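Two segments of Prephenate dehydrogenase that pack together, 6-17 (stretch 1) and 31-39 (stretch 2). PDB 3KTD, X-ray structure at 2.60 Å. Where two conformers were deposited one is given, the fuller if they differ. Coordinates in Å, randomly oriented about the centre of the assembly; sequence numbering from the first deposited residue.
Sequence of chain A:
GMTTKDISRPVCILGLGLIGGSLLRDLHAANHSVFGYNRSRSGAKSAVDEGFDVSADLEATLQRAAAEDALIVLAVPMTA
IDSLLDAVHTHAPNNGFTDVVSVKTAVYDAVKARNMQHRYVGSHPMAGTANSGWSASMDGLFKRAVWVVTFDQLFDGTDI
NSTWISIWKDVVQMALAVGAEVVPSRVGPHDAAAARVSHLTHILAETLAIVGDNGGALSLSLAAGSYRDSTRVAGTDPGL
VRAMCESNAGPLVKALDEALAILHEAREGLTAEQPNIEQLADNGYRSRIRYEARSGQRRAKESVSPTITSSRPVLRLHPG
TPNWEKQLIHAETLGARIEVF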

# COMPACT_ATOMS: atom_id res chain seq x y z
N ASP A 6 22.89 11.47 -27.97
CA ASP A 6 23.05 10.00 -27.73
C ASP A 6 24.30 9.68 -26.90
O ASP A 6 25.00 10.60 -26.45
N ILE A 7 24.59 8.39 -26.71
CA ILE A 7 25.68 7.93 -25.82
C ILE A 7 27.01 7.80 -26.59
O ILE A 7 27.12 7.06 -27.57
N SER A 8 28.03 8.53 -26.14
CA SER A 8 29.34 8.56 -26.80
C SER A 8 30.22 7.33 -26.54
O SER A 8 31.27 7.19 -27.15
N ARG A 9 29.82 6.47 -25.60
CA ARG A 9 30.58 5.27 -25.26
C ARG A 9 29.70 4.04 -25.36
O ARG A 9 28.49 4.13 -25.16
N PRO A 10 30.30 2.88 -25.67
CA PRO A 10 29.53 1.64 -25.55
C PRO A 10 29.29 1.35 -24.06
O PRO A 10 30.18 1.61 -23.25
N VAL A 11 28.10 0.87 -23.71
CA VAL A 11 27.76 0.58 -22.31
C VAL A 11 28.15 -0.85 -21.96
O VAL A 11 27.89 -1.77 -22.73
N CYS A 12 28.78 -1.03 -20.80
CA CYS A 12 29.21 -2.35 -20.31
C CYS A 12 28.54 -2.68 -18.96
O CYS A 12 28.95 -2.17 -17.91
N ILE A 13 27.53 -3.56 -18.99
CA ILE A 13 26.73 -3.87 -17.78
C ILE A 13 27.27 -5.07 -16.99
O ILE A 13 27.33 -6.19 -17.51
N LEU A 14 27.65 -4.84 -15.74
CA LEU A 14 28.15 -5.89 -14.87
C LEU A 14 27.03 -6.32 -13.93
O LEU A 14 26.59 -5.57 -13.05
N GLY A 15 26.55 -7.55 -14.14
CA GLY A 15 25.38 -8.05 -13.45
C GLY A 15 24.19 -7.87 -14.38
O GLY A 15 23.91 -6.75 -14.82
N LEU A 16 23.52 -8.98 -14.69
CA LEU A 16 22.40 -8.98 -15.63
C LEU A 16 21.14 -9.58 -15.04
O LEU A 16 20.61 -10.56 -15.57
N GLY A 17 20.66 -8.98 -13.96
CA GLY A 17 19.39 -9.36 -13.32
C GLY A 17 18.26 -8.42 -13.73
O GLY A 17 18.29 -7.85 -14.82
N ASN A 31 18.99 0.12 -30.06
CA ASN A 31 20.10 -0.04 -31.01
C ASN A 31 21.43 0.61 -30.62
O ASN A 31 22.24 0.91 -31.49
N HIS A 32 21.67 0.80 -29.32
CA HIS A 32 22.93 1.36 -28.82
C HIS A 32 23.93 0.24 -28.54
O HIS A 32 23.54 -0.85 -28.12
N SER A 33 25.22 0.51 -28.74
CA SER A 33 26.29 -0.45 -28.48
C SER A 33 26.31 -0.84 -27.00
O SER A 33 26.50 0.01 -26.14
N VAL A 34 26.14 -2.13 -26.72
CA VAL A 34 26.11 -2.61 -25.34
C VAL A 34 26.50 -4.09 -25.21
O VAL A 34 26.24 -4.90 -26.10
N PHE A 35 27.13 -4.42 -24.09
CA PHE A 35 27.51 -5.79 -23.78
C PHE A 35 27.59 -5.95 -22.26
O PHE A 35 27.60 -4.95 -21.54
N GLY A 36 27.62 -7.17 -21.75
CA GLY A 36 27.62 -7.35 -20.30
C GLY A 36 28.09 -8.68 -19.77
O GLY A 36 28.44 -9.59 -20.52
N TYR A 37 28.10 -8.78 -18.44
CA TYR A 37 28.60 -9.95 -17.74
C TYR A 37 27.57 -10.48 -16.75
O TYR A 37 26.96 -9.72 -16.00
N ASN A 38 27.37 -11.80 -16.80
CA ASN A 38 26.56 -12.53 -15.84
C ASN A 38 27.48 -13.59 -15.26
O ASN A 38 28.17 -14.27 -16.01
N ARG A 39 27.51 -13.72 -13.94
CA ARG A 39 28.35 -14.75 -13.30
C ARG A 39 27.90 -16.14 -13.73
O ARG A 39 28.73 -17.00 -14.03

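Stretch 1 (6-17) and stretch 2 (31-39) of prephenate dehydrogenase lie side by side as parallel strands, 11-14 against 34-37, with 20° between their directions and 688 Å² buried in total. The backbones are stitched by a ladder of hydrogen bonds in which Val11 and Ile13 use both N and O, and Gly15 its N, to bond to stretch 2, so the side chains pack above and below the sheet: Val11, Ile13 and Val34 on one face, Cys12, Leu14, Phe35 and Tyr37 on the other.

Before the strand, Asp6 (chi1 p) starts toward stretch 2 but its carboxylate leads away, leaving CB near the edge of the His32 ring, 4.4 Å from His32 NE2. Ile7 (m, t) points in and lays its CD1 over one face of that ring, a CH-pi contact with CD1 3.9 Å from His32 CD2; His32 itself (chi1 m) points back toward stretch 1. Ser8 and Arg9 make no contact here; Ser8 OG and Arg9 NE and NH1 are hydrogen-bonded elsewhere in the structure. Pro10, sideways and with C-gamma endo pucker, brings CB to 3.3 Å from OG of Ser33 (t), whose CA-to-CB bond points toward stretch 1.

At Val11 the ladder begins: its N donates to Ser33 O (3.0 Å), and its O accepts from Phe35 N (3.1 Å). Its side chain (t) meets Val34 (p): Val11 CB lies 4.1 Å from Val34 CG2. Cys12 (t) stands on the opposite face, where Phe35 (chi1 p) swings its ring nearer to stretch 1; Cys12 CB lies over the ring face, and Cys12 SG, oblique to the ring, comes within 3.7 Å of Phe35 CE2. Ile13 (m, t) returns to the valine face and sends CD1 to 4.0 Å from Val34 CG2, while Ile13 N donates to Phe35 O (2.9 Å) and Ile13 O accepts from Tyr37 N (2.9 Å). Its bridge partner is Gly36, drawn so close, with Gly36 CA 3.0 Å from Ile13 O, that a CB there would clash with this oxygen and sit tight against Leu16 CD2.

Leu14 (chi1 m, chi2 between wells at 29°) shares its face with Tyr37 (chi1 t), CD1 lying 4.3 Å from Tyr37 CB. Gly15 closes the ladder, its N donating to Tyr37 O at 2.9 Å; its positive phi, with the accompanying psi, would jam a CB against the preceding carbonyl oxygen. Leu16 (m, t) then points toward stretch 2 and covers the end of its strand: CG lies 3.6 Å from Tyr37 O, and CD1 reaches 4.0 Å from Gly36 C and 4.3 Å from CB of Asn38 (chi1 t). One water links the two stretches here, accepting from Leu16 N (3.2 Å to the water O) and donating weakly to Asn38 OD1 (2.9 Å from the same O). Gly17 takes no part in the contact and occupies the N-cap position of the helix that follows.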

# COMPACT_ATOMS: atom_id res chain seq x y z
CB ASP A 6 23.08 9.25 -29.07
CG ASP A 6 24.18 9.73 -30.00
OD1 ASP A 6 25.29 10.07 -29.52
OD2 ASP A 6 23.93 9.76 -31.22
CB ILE A 7 25.30 6.58 -25.11
CG1 ILE A 7 23.85 6.58 -24.62
CG2 ILE A 7 26.23 6.31 -23.92
CD1 ILE A 7 23.26 5.19 -24.44
CB SER A 8 30.11 9.80 -26.37
OG SER A 8 30.71 9.60 -25.10
CB ARG A 9 31.08 5.34 -23.82
CG ARG A 9 32.07 6.43 -23.52
CD ARG A 9 32.31 6.49 -22.01
NE ARG A 9 33.45 7.33 -21.65
CZ ARG A 9 33.43 8.66 -21.54
NH1 ARG A 9 32.32 9.35 -21.78
NH2 ARG A 9 34.54 9.30 -21.19
CB PRO A 10 30.45 0.59 -26.18
CG PRO A 10 31.83 1.15 -26.00
CD PRO A 10 31.68 2.63 -26.12
CB VAL A 11 26.26 0.81 -22.02
CG1 VAL A 11 25.91 0.38 -20.61
CG2 VAL A 11 25.88 2.26 -22.23
CB CYS A 12 30.73 -2.36 -20.17
SG CYS A 12 31.45 -3.90 -19.53
CB ILE A 13 25.25 -4.14 -18.14
CG1 ILE A 13 24.65 -2.98 -18.93
CG2 ILE A 13 24.43 -4.35 -16.87
CD1 ILE A 13 23.33 -3.27 -19.55
CB LEU A 14 29.39 -5.41 -14.11
CG LEU A 14 30.75 -5.54 -14.81
CD1 LEU A 14 30.68 -5.46 -16.33
CD2 LEU A 14 31.73 -4.50 -14.26
CB LEU A 16 22.80 -9.69 -16.93
CG LEU A 16 23.89 -8.96 -17.71
CD1 LEU A 16 24.39 -9.77 -18.91
CD2 LEU A 16 23.37 -7.59 -18.15
CB ASN A 31 19.69 0.44 -32.42
CG ASN A 31 20.69 0.02 -33.51
OD1 ASN A 31 21.38 -0.99 -33.38
ND2 ASN A 31 20.76 0.81 -34.58
CB HIS A 32 22.70 2.16 -27.53
CG HIS A 32 21.90 3.42 -27.71
ND1 HIS A 32 20.56 3.50 -27.38
CD2 HIS A 32 22.25 4.64 -28.17
CE1 HIS A 32 20.13 4.72 -27.64
NE2 HIS A 32 21.13 5.43 -28.12
CB SER A 33 27.63 0.16 -28.88
OG SER A 33 28.69 -0.76 -28.67
CB VAL A 34 24.71 -2.41 -24.71
CG1 VAL A 34 23.67 -3.25 -25.45
CG2 VAL A 34 24.72 -2.76 -23.23
CB PHE A 35 28.82 -6.18 -24.48
CG PHE A 35 30.03 -5.42 -24.01
CD1 PHE A 35 30.21 -4.09 -24.34
CD2 PHE A 35 31.02 -6.06 -23.28
CE1 PHE A 35 31.34 -3.39 -23.91
CE2 PHE A 35 32.15 -5.37 -22.84
CZ PHE A 35 32.31 -4.03 -23.16
CB TYR A 37 29.91 -9.59 -17.02
CG TYR A 37 30.25 -10.44 -15.82
CD1 TYR A 37 30.72 -11.74 -15.95
CD2 TYR A 37 30.13 -9.92 -14.53
CE1 TYR A 37 31.03 -12.52 -14.85
CE2 TYR A 37 30.44 -10.69 -13.42
CZ TYR A 37 30.89 -11.99 -13.59
OH TYR A 37 31.19 -12.75 -12.47
CB ASN A 38 25.37 -13.19 -16.54
CG ASN A 38 24.35 -13.79 -15.56
OD1 ASN A 38 24.63 -13.96 -14.37
ND2 ASN A 38 23.16 -14.11 -16.07
CB ARG A 39 28.29 -14.65 -11.78
CG ARG A 39 29.27 -15.57 -11.04
CD ARG A 39 29.08 -15.49 -9.53
NE ARG A 39 29.22 -14.11 -9.05
CZ ARG A 39 30.36 -13.54 -8.66
NH1 ARG A 39 31.51 -14.22 -8.69
NH2 ARG A 39 30.36 -12.28 -8.25
O HOH W 1 23.38 -11.72 -13.06